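Local coordinates for protein Lv-ranaspumin (Lv-RSN-1) (Leptodactylus vastus, PDB 4K82) that probably acts as a surfactant that helps build and stabilise the foam nest of the frog, at residues L138-Y143 against K160-R165; Y143-E148 against E153-D158; N181-D186 against S190-A195. All blocks are in the same frame, centred on the assembly; numbering follows the deposited sequence.

Overall arrangement
After the helices of the N-terminal part, the chain enters helix 133-144, where contact 1 opens. It turns and returns along helix 152-165, and contact 1 closes a loop of 16 residues between its two segments. Contact 2 lies within that loop and brackets the turn itself; the two share Y143 and touch where I162 CD1 packs on V145 CG2. Contact 3 follows in series after helix 175-180 and closes the hairpin of strands 182-185 and 188-191. It lies about 18 Å from contact 1, centre to centre, without touching it, but meets contact 2 where I156 packs against I182 and V184. The three thus join a pair of helices, their turn and a small hairpin.

Contact 1: residues L138-Y143 against K160-R165; sequences LKDLKY and KIILER
I162 and D140 meet where helices 133-144 and 152-165 come nearest within this contact, and the isoleucine can be followed outward atom by atom. Its CB points toward the other helix, and CG1 lies anti to the carbonyl carbon (chi1 -70°), which sends the long branch across the gap. CG1 comes 3.8 Å from D140 CB. The extended end, CD1, goes further: it sits 3.7 Å from D140 CB and 3.9 Å from the backbone D140 O, so the methyl rests on the root of the aspartate and not on its carboxylate. On a second side, CD1 faces the L141 methyl CD2 at 4.5 Å, a looser apolar contact. L141 in turn packs on L202 and L206 of helix 196-212, while I162 also touches F137 and V145, so this apolar seam continues beyond the two segments. Beside this packing, D140 and R165 approach from opposite directions and are paired as a salt bridge, OD2 to NH2, but the atoms are modelled too close, so its geometry is doubtful. With a bend at chi3 (-44°) the arginine reaches across toward D140, and I162 CA lies 3.8 Å from the guanidinium plane, off toward its rim. With axes 10.6 Å apart and directions 171° from each other, these segments form an antiparallel helical hairpin in a largely helical fold.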
loop_
_atom_site.group_PDB
_atom_site.type_symbol
_atom_site.label_atom_id
_atom_site.label_comp_id
_atom_site.label_asym_id
_atom_site.label_seq_id
_atom_site.Cartn_x
_atom_site.Cartn_y
_atom_site.Cartn_z
ATOM N N LEU A 138 6.079 -2.086 4.012
ATOM C CA LEU A 138 6.652 -0.762 4.186
ATOM C C LEU A 138 7.201 -0.599 5.599
ATOM O O LEU A 138 8.268 -0.018 5.783
ATOM C CB LEU A 138 5.631 0.331 3.870
ATOM C CG LEU A 138 5.039 0.301 2.466
ATOM C CD1 LEU A 138 3.980 1.385 2.359
ATOM C CD2 LEU A 138 6.135 0.510 1.431
ATOM N N LYS A 139 6.472 -1.120 6.587
ATOM C CA LYS A 139 6.935 -1.095 7.975
ATOM C C LYS A 139 8.282 -1.802 8.131
ATOM O O LYS A 139 9.204 -1.273 8.766
ATOM C CB LYS A 139 5.898 -1.744 8.903
ATOM C CG LYS A 139 4.605 -0.982 9.067
ATOM C CD LYS A 139 3.620 -1.838 9.861
ATOM C CE LYS A 139 2.282 -1.149 10.051
ATOM N NZ LYS A 139 2.332 -0.150 11.147
ATOM N N ASP A 140 8.404 -2.995 7.561
ATOM C CA ASP A 140 9.655 -3.745 7.637
ATOM C C ASP A 140 10.806 -2.998 6.964
ATOM O O ASP A 140 11.926 -2.956 7.477
ATOM C CB ASP A 140 9.501 -5.112 6.979
ATOM C CG ASP A 140 8.713 -6.079 7.830
ATOM O OD1 ASP A 140 8.880 -6.033 9.064
ATOM O OD2 ASP A 140 7.927 -6.872 7.264
ATOM N N LEU A 141 10.532 -2.399 5.814
ATOM C CA LEU A 141 11.568 -1.615 5.134
ATOM C C LEU A 141 11.977 -0.410 5.960
ATOM O O LEU A 141 13.164 -0.102 6.069
ATOM C CB LEU A 141 11.080 -1.144 3.758
ATOM C CG LEU A 141 10.887 -2.225 2.696
ATOM C CD1 LEU A 141 10.378 -1.583 1.396
ATOM C CD2 LEU A 141 12.166 -3.017 2.448
ATOM N N LYS A 142 11.000 0.260 6.561
ATOM C CA LYS A 142 11.268 1.467 7.338
ATOM C C LYS A 142 12.210 1.198 8.519
ATOM O O LYS A 142 13.076 2.024 8.829
ATOM C CB LYS A 142 9.961 2.099 7.827
ATOM C CG LYS A 142 10.131 3.461 8.490
ATOM C CD LYS A 142 8.774 4.020 8.916
ATOM C CE LYS A 142 8.884 5.378 9.583
ATOM N NZ LYS A 142 9.496 6.397 8.683
ATOM N N TYR A 143 12.071 0.039 9.154
ATOM C CA TYR A 143 12.827 -0.230 10.379
ATOM C C TYR A 143 14.005 -1.198 10.230
ATOM O O TYR A 143 14.836 -1.316 11.138
ATOM C CB TYR A 143 11.880 -0.667 11.509
ATOM C CG TYR A 143 10.920 0.437 11.904
ATOM C CD1 TYR A 143 11.327 1.472 12.735
ATOM C CD2 TYR A 143 9.617 0.464 11.415
ATOM C CE1 TYR A 143 10.458 2.494 13.090
ATOM C CE2 TYR A 143 8.745 1.479 11.763
ATOM C CZ TYR A 143 9.166 2.491 12.598
ATOM O OH TYR A 143 8.288 3.499 12.942
ATOM N N LYS A 160 16.521 -10.093 2.635
ATOM C CA LYS A 160 16.256 -11.450 2.162
ATOM C C LYS A 160 15.016 -12.039 2.835
ATOM O O LYS A 160 14.159 -12.632 2.176
ATOM C CB LYS A 160 17.470 -12.341 2.417
ATOM C CG LYS A 160 17.531 -13.585 1.557
ATOM C CD LYS A 160 18.874 -14.297 1.702
ATOM C CE LYS A 160 20.050 -13.319 1.686
ATOM N NZ LYS A 160 21.344 -13.969 1.320
ATOM N N ILE A 161 14.932 -11.864 4.148
ATOM C CA ILE A 161 13.794 -12.341 4.924
ATOM C C ILE A 161 12.518 -11.638 4.475
ATOM O O ILE A 161 11.471 -12.269 4.291
ATOM C CB ILE A 161 14.028 -12.091 6.427
ATOM C CG1 ILE A 161 15.093 -13.058 6.954
ATOM C CG2 ILE A 161 12.721 -12.211 7.211
ATOM C CD1 ILE A 161 15.671 -12.666 8.302
ATOM N N ILE A 162 12.615 -10.329 4.271
ATOM C CA ILE A 162 11.447 -9.539 3.905
ATOM C C ILE A 162 10.921 -9.921 2.526
ATOM O O ILE A 162 9.711 -10.115 2.337
ATOM C CB ILE A 162 11.764 -8.023 3.947
ATOM C CG1 ILE A 162 11.956 -7.565 5.393
ATOM C CG2 ILE A 162 10.632 -7.215 3.281
ATOM C CD1 ILE A 162 12.677 -6.229 5.525
ATOM N N LEU A 163 11.817 -10.029 1.552
ATOM C CA LEU A 163 11.393 -10.326 0.189
ATOM C C LEU A 163 10.851 -11.730 0.043
ATOM O O LEU A 163 10.030 -11.992 -0.841
ATOM C CB LEU A 163 12.530 -10.111 -0.801
ATOM C CG LEU A 163 13.040 -8.677 -0.863
ATOM C CD1 LEU A 163 14.224 -8.588 -1.803
ATOM C CD2 LEU A 163 11.945 -7.703 -1.273
ATOM N N GLU A 164 11.310 -12.631 0.905
ATOM C CA GLU A 164 10.855 -14.010 0.847
ATOM C C GLU A 164 9.356 -14.120 1.130
ATOM O O GLU A 164 8.687 -15.027 0.633
ATOM C CB GLU A 164 11.654 -14.893 1.800
ATOM C CG GLU A 164 11.665 -16.335 1.351
ATOM C CD GLU A 164 12.540 -17.204 2.206
ATOM O OE1 GLU A 164 12.614 -16.945 3.426
ATOM O OE2 GLU A 164 13.158 -18.143 1.651
ATOM N N ARG A 165 8.828 -13.179 1.909
ATOM C CA ARG A 165 7.399 -13.157 2.217
ATOM C C ARG A 165 6.592 -12.415 1.155
ATOM O O ARG A 165 5.371 -12.559 1.070
ATOM C CB ARG A 165 7.160 -12.534 3.591
ATOM C CG ARG A 165 8.019 -13.121 4.697
ATOM C CD ARG A 165 7.744 -12.402 6.008
ATOM N NE ARG A 165 7.688 -10.957 5.797
ATOM C CZ ARG A 165 8.485 -10.076 6.393
ATOM N NH1 ARG A 165 9.401 -10.481 7.267
ATOM N NH2 ARG A 165 8.355 -8.785 6.123
#

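Contact 2: residues Y143-E148 against E153-D158; sequences YKVCIE and ELIIKD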
loop_
_atom_site.group_PDB
_atom_site.type_symbol
_atom_site.label_atom_id
_atom_site.label_comp_id
_atom_site.label_asym_id
_atom_site.label_seq_id
_atom_site.Cartn_x
_atom_site.Cartn_y
_atom_site.Cartn_z
ATOM N N TYR A 143 12.071 0.039 9.154
ATOM C CA TYR A 143 12.827 -0.230 10.379
ATOM C C TYR A 143 14.005 -1.198 10.230
ATOM O O TYR A 143 14.836 -1.316 11.138
ATOM C CB TYR A 143 11.880 -0.667 11.509
ATOM C CG TYR A 143 10.920 0.437 11.904
ATOM C CD1 TYR A 143 11.327 1.472 12.735
ATOM C CD2 TYR A 143 9.617 0.464 11.415
ATOM C CE1 TYR A 143 10.458 2.494 13.090
ATOM C CE2 TYR A 143 8.745 1.479 11.763
ATOM C CZ TYR A 143 9.166 2.491 12.598
ATOM O OH TYR A 143 8.288 3.499 12.942
ATOM N N LYS A 144 14.107 -1.871 9.090
ATOM C CA LYS A 144 15.150 -2.878 8.917
ATOM C C LYS A 144 16.043 -2.660 7.698
ATOM O O LYS A 144 17.131 -3.238 7.625
ATOM C CB LYS A 144 14.538 -4.278 8.837
ATOM C CG LYS A 144 13.620 -4.636 10.016
ATOM C CD LYS A 144 12.932 -5.983 9.789
ATOM C CE LYS A 144 12.110 -6.397 11.009
ATOM N NZ LYS A 144 11.628 -7.803 10.905
ATOM N N VAL A 145 15.592 -1.852 6.736
ATOM C CA VAL A 145 16.330 -1.729 5.475
ATOM C C VAL A 145 16.724 -0.291 5.152
ATOM O O VAL A 145 17.901 0.001 4.913
ATOM C CB VAL A 145 15.526 -2.337 4.285
ATOM C CG1 VAL A 145 16.213 -2.048 2.952
ATOM C CG2 VAL A 145 15.338 -3.832 4.494
ATOM N N CYS A 146 15.743 0.605 5.138
ATOM C CA CYS A 146 15.969 1.990 4.731
ATOM C C CYS A 146 16.430 2.824 5.911
ATOM O O CYS A 146 15.809 3.829 6.244
ATOM C CB CYS A 146 14.685 2.590 4.155
ATOM S SG CYS A 146 13.984 1.636 2.798
ATOM N N ILE A 147 17.531 2.404 6.529
ATOM C CA ILE A 147 17.922 2.905 7.842
ATOM C C ILE A 147 19.278 3.608 7.821
ATOM O O ILE A 147 20.048 3.481 6.860
ATOM C CB ILE A 147 17.962 1.762 8.883
ATOM C CG1 ILE A 147 18.959 0.679 8.457
ATOM C CG2 ILE A 147 16.575 1.160 9.074
ATOM C CD1 ILE A 147 19.163 -0.411 9.508
ATOM N N GLU A 148 19.557 4.352 8.890
ATOM C CA GLU A 148 20.832 5.040 9.054
ATOM C C GLU A 148 21.713 4.260 10.010
ATOM O O GLU A 148 21.222 3.664 10.963
ATOM C CB GLU A 148 20.629 6.430 9.652
ATOM C CG GLU A 148 19.733 7.361 8.868
ATOM C CD GLU A 148 19.743 8.765 9.448
ATOM O OE1 GLU A 148 20.645 9.063 10.264
ATOM O OE2 GLU A 148 18.854 9.568 9.090
ATOM N N GLU A 153 25.802 -5.786 5.826
ATOM C CA GLU A 153 25.612 -7.232 5.748
ATOM C C GLU A 153 24.322 -7.631 6.453
ATOM O O GLU A 153 23.626 -8.545 6.010
ATOM C CB GLU A 153 26.803 -8.010 6.343
ATOM C CG GLU A 153 28.072 -7.943 5.493
ATOM C CD GLU A 153 27.980 -8.697 4.162
ATOM O OE1 GLU A 153 28.747 -8.355 3.229
ATOM O OE2 GLU A 153 27.169 -9.639 4.044
ATOM N N LEU A 154 24.009 -6.955 7.556
ATOM C CA LEU A 154 22.787 -7.251 8.282
ATOM C C LEU A 154 21.579 -6.794 7.479
ATOM O O LEU A 154 20.537 -7.464 7.476
ATOM C CB LEU A 154 22.788 -6.584 9.656
ATOM C CG LEU A 154 22.092 -7.402 10.734
ATOM C CD1 LEU A 154 22.876 -8.689 10.986
ATOM C CD2 LEU A 154 21.987 -6.577 11.995
ATOM N N ILE A 155 21.715 -5.660 6.793
ATOM C CA ILE A 155 20.618 -5.162 5.953
ATOM C C ILE A 155 20.294 -6.139 4.825
ATOM O O ILE A 155 19.118 -6.385 4.523
ATOM C CB ILE A 155 20.925 -3.760 5.389
ATOM C CG1 ILE A 155 20.973 -2.731 6.526
ATOM C CG2 ILE A 155 19.885 -3.340 4.360
ATOM C CD1 ILE A 155 21.399 -1.348 6.081
ATOM N N ILE A 156 21.331 -6.687 4.194
ATOM C CA ILE A 156 21.139 -7.696 3.148
ATOM C C ILE A 156 20.357 -8.899 3.677
ATOM O O ILE A 156 19.395 -9.344 3.048
ATOM C CB ILE A 156 22.476 -8.136 2.524
ATOM C CG1 ILE A 156 23.031 -7.009 1.670
ATOM C CG2 ILE A 156 22.301 -9.412 1.696
ATOM C CD1 ILE A 156 24.417 -7.302 1.172
ATOM N N LYS A 157 20.761 -9.405 4.836
ATOM C CA LYS A 157 20.076 -10.521 5.472
ATOM C C LYS A 157 18.615 -10.186 5.772
ATOM O O LYS A 157 17.717 -11.004 5.541
ATOM C CB LYS A 157 20.797 -10.923 6.762
ATOM C CG LYS A 157 21.591 -12.202 6.640
ATOM C CD LYS A 157 21.664 -12.933 7.974
ATOM C CE LYS A 157 20.287 -13.415 8.408
ATOM N NZ LYS A 157 20.317 -13.994 9.774
ATOM N N ASP A 158 18.374 -8.985 6.288
ATOM C CA ASP A 158 17.010 -8.577 6.625
ATOM C C ASP A 158 16.165 -8.437 5.365
ATOM O O ASP A 158 14.983 -8.767 5.351
ATOM C CB ASP A 158 16.999 -7.271 7.411
ATOM C CG ASP A 158 17.357 -7.478 8.881
ATOM O OD1 ASP A 158 17.335 -8.644 9.340
ATOM O OD2 ASP A 158 17.662 -6.483 9.577
HETATM O O HOH W 1 18.943 -4.389 9.218
#
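K144 O and D158 OD2 are joined by one water, which donates to both, at 2.7 Å and 2.5 Å respectively. The bridge links two oxygens that, with D158 probably ionised, are both acceptors, and it ties the last turn of helix 133-144 to helix 152-165. Beside it, K144 CB rests 3.9 Å from D158 OD2, while the extended lysine leads its amine away. The apolar half of the contact belongs to I155. Its CG2 methyl lies 4.1 Å from V145 CG1, the two side chains meeting at a slant. Its other branch meets I147 tip to tip, with I147 CG1 4.0 Å from I155 CD1. I147 CG1 stands between the backbone N and the carbonyl carbon (chi1 59°), and this position aims the branch at I155. C146 centres an inverse gamma turn between V145 and I147; its CB points away from helix 152-165 and its sulfur forms a disulfide with C207 of helix 196-212. I155 also touches L189 of strand 188-191, while I156, its CB directed away from the turn, packs on I182 and V184 of strand 182-185, so the helix meets the turn on one flank and the hairpin on an adjoining one.

Contact 3: residues N181-D186 against S190-A195; sequences NIFVKD and SFEGIA
F183 and S190 form a hydrogen-bonded pair in a two-stranded antiparallel beta hairpin. S190 N donates to F183 O at 2.7 Å, and F183 N donates in turn to S190 O at 3.0 Å. Just beyond the strands, E192 N reaches N181 O over 2.8 Å in a nearly straight bond (166° at the hydrogen). I182 and F191 face each other between these links as the non-hydrogen-bonded pair, and S190 O takes, besides the F183 N-H bond, a weaker CA-H...O contact from I182 CA. The side chains of S190 and F183 lie on one face of the sheet. S190 OG, anti to its own amide nitrogen (chi1 -176°), donates to the anti lone pair of E192 OE2 at 3.3 Å, and this bond helps hold the glutamate beside F183. The two side chains cross at about a right angle, yet their flat ends are almost parallel, with planes 15° apart; OE2 comes slantwise to within 3.1 Å of F183 CD1. K185 covers the serine too, CB against S190 CB. On the other face, I182 CD1 packs obliquely on F191 CD2 at 3.9 Å, and I182 CG1 touches A195 CB. Helices frame this face: I182 leans on I156 of helix 152-165, and F191 on L198, L202 and I203 of helix 196-212. The N181 amide finishes the contact. Its ND2 donates to D177 O, anchoring the hairpin's start to helix 175-180, and the side chain crosses I194 at about a right angle, ND2 against I194 CG1. At its other end a water donates to N181 OD1 at 2.9 Å while accepting from I194 N at 3.2 Å.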
loop_
_atom_site.group_PDB
_atom_site.type_symbol
_atom_site.label_atom_id
_atom_site.label_comp_id
_atom_site.label_asym_id
_atom_site.label_seq_id
_atom_site.Cartn_x
_atom_site.Cartn_y
_atom_site.Cartn_z
ATOM N N ASN A 181 23.490 -11.555 -6.701
ATOM C CA ASN A 181 23.819 -10.278 -7.312
ATOM C C ASN A 181 23.654 -9.068 -6.391
ATOM O O ASN A 181 23.605 -7.923 -6.851
ATOM C CB ASN A 181 22.953 -10.096 -8.553
ATOM C CG ASN A 181 23.350 -11.038 -9.665
ATOM O OD1 ASN A 181 24.263 -10.746 -10.438
ATOM N ND2 ASN A 181 22.678 -12.182 -9.743
ATOM N N ILE A 182 23.566 -9.317 -5.093
ATOM C CA ILE A 182 23.475 -8.221 -4.142
ATOM C C ILE A 182 24.679 -8.298 -3.208
ATOM O O ILE A 182 24.911 -9.323 -2.572
ATOM C CB ILE A 182 22.152 -8.244 -3.359
ATOM C CG1 ILE A 182 20.967 -8.103 -4.325
ATOM C CG2 ILE A 182 22.123 -7.131 -2.310
ATOM C CD1 ILE A 182 19.604 -8.159 -3.630
ATOM N N PHE A 183 25.453 -7.217 -3.174
ATOM C CA PHE A 183 26.752 -7.202 -2.505
ATOM C C PHE A 183 26.894 -5.934 -1.690
ATOM O O PHE A 183 26.278 -4.923 -1.980
ATOM C CB PHE A 183 27.901 -7.146 -3.519
ATOM C CG PHE A 183 27.964 -8.296 -4.474
ATOM C CD1 PHE A 183 27.229 -8.278 -5.653
ATOM C CD2 PHE A 183 28.820 -9.363 -4.235
ATOM C CE1 PHE A 183 27.308 -9.325 -6.553
ATOM C CE2 PHE A 183 28.907 -10.417 -5.133
ATOM C CZ PHE A 183 28.147 -10.398 -6.295
ATOM N N VAL A 184 27.775 -5.967 -0.701
ATOM C CA VAL A 184 28.280 -4.723 -0.155
ATOM C C VAL A 184 29.450 -4.300 -1.033
ATOM O O VAL A 184 30.332 -5.105 -1.319
ATOM C CB VAL A 184 28.780 -4.895 1.272
ATOM C CG1 VAL A 184 29.212 -3.553 1.815
ATOM C CG2 VAL A 184 27.666 -5.469 2.148
ATOM N N LYS A 185 29.431 -3.048 -1.475
ATOM C CA LYS A 185 30.488 -2.489 -2.310
ATOM C C LYS A 185 30.792 -1.122 -1.734
ATOM O O LYS A 185 29.912 -0.274 -1.686
ATOM C CB LYS A 185 29.983 -2.363 -3.755
ATOM C CG LYS A 185 30.954 -1.751 -4.757
ATOM C CD LYS A 185 30.366 -1.820 -6.171
ATOM C CE LYS A 185 31.285 -1.187 -7.215
ATOM N NZ LYS A 185 31.323 0.305 -7.138
ATOM N N ASP A 186 32.024 -0.902 -1.268
ATOM C CA ASP A 186 32.391 0.411 -0.731
ATOM C C ASP A 186 31.428 0.902 0.371
ATOM O O ASP A 186 31.141 2.091 0.473
ATOM C CB ASP A 186 32.463 1.430 -1.883
ATOM C CG ASP A 186 33.189 2.710 -1.500
ATOM O OD1 ASP A 186 34.277 2.614 -0.899
ATOM O OD2 ASP A 186 32.664 3.810 -1.798
ATOM N N SER A 190 24.933 -2.888 -3.131
ATOM C CA SER A 190 25.113 -2.801 -4.567
ATOM C C SER A 190 24.235 -3.848 -5.237
ATOM O O SER A 190 24.327 -5.036 -4.922
ATOM C CB SER A 190 26.580 -3.031 -4.916
ATOM O OG SER A 190 26.800 -2.854 -6.296
ATOM N N PHE A 191 23.380 -3.408 -6.154
ATOM C CA PHE A 191 22.457 -4.318 -6.813
ATOM C C PHE A 191 22.918 -4.518 -8.251
ATOM O O PHE A 191 22.697 -3.661 -9.115
ATOM C CB PHE A 191 21.034 -3.759 -6.763
ATOM C CG PHE A 191 20.506 -3.558 -5.358
ATOM C CD1 PHE A 191 20.875 -2.444 -4.616
ATOM C CD2 PHE A 191 19.636 -4.475 -4.790
ATOM C CE1 PHE A 191 20.399 -2.249 -3.338
ATOM C CE2 PHE A 191 19.147 -4.283 -3.497
ATOM C CZ PHE A 191 19.538 -3.165 -2.773
ATOM N N GLU A 192 23.563 -5.651 -8.501
ATOM C CA GLU A 192 24.224 -5.887 -9.784
ATOM C C GLU A 192 23.397 -6.808 -10.678
ATOM O O GLU A 192 22.505 -7.511 -10.204
ATOM C CB GLU A 192 25.633 -6.447 -9.532
ATOM C CG GLU A 192 26.498 -5.498 -8.694
ATOM C CD GLU A 192 27.755 -6.144 -8.131
ATOM O OE1 GLU A 192 28.296 -7.076 -8.770
ATOM O OE2 GLU A 192 28.202 -5.713 -7.039
ATOM N N GLY A 193 23.679 -6.784 -11.978
ATOM C CA GLY A 193 22.994 -7.640 -12.936
ATOM C C GLY A 193 21.477 -7.671 -12.836
ATOM O O GLY A 193 20.812 -6.634 -12.849
ATOM N N ILE A 194 20.926 -8.874 -12.708
ATOM C CA ILE A 194 19.471 -9.045 -12.652
ATOM C C ILE A 194 18.813 -8.469 -11.385
ATOM O O ILE A 194 17.587 -8.406 -11.297
ATOM C CB ILE A 194 19.079 -10.522 -12.826
ATOM C CG1 ILE A 194 19.662 -11.362 -11.685
ATOM C CG2 ILE A 194 19.565 -11.032 -14.178
ATOM C CD1 ILE A 194 19.412 -12.859 -11.830
ATOM N N ALA A 195 19.625 -8.041 -10.415
ATOM C CA ALA A 195 19.106 -7.447 -9.181
ATOM C C ALA A 195 18.925 -5.923 -9.275
ATOM O O ALA A 195 18.359 -5.303 -8.379
ATOM C CB ALA A 195 20.011 -7.797 -7.999
HETATM O O HOH W 2 23.252 -11.082 -13.100
#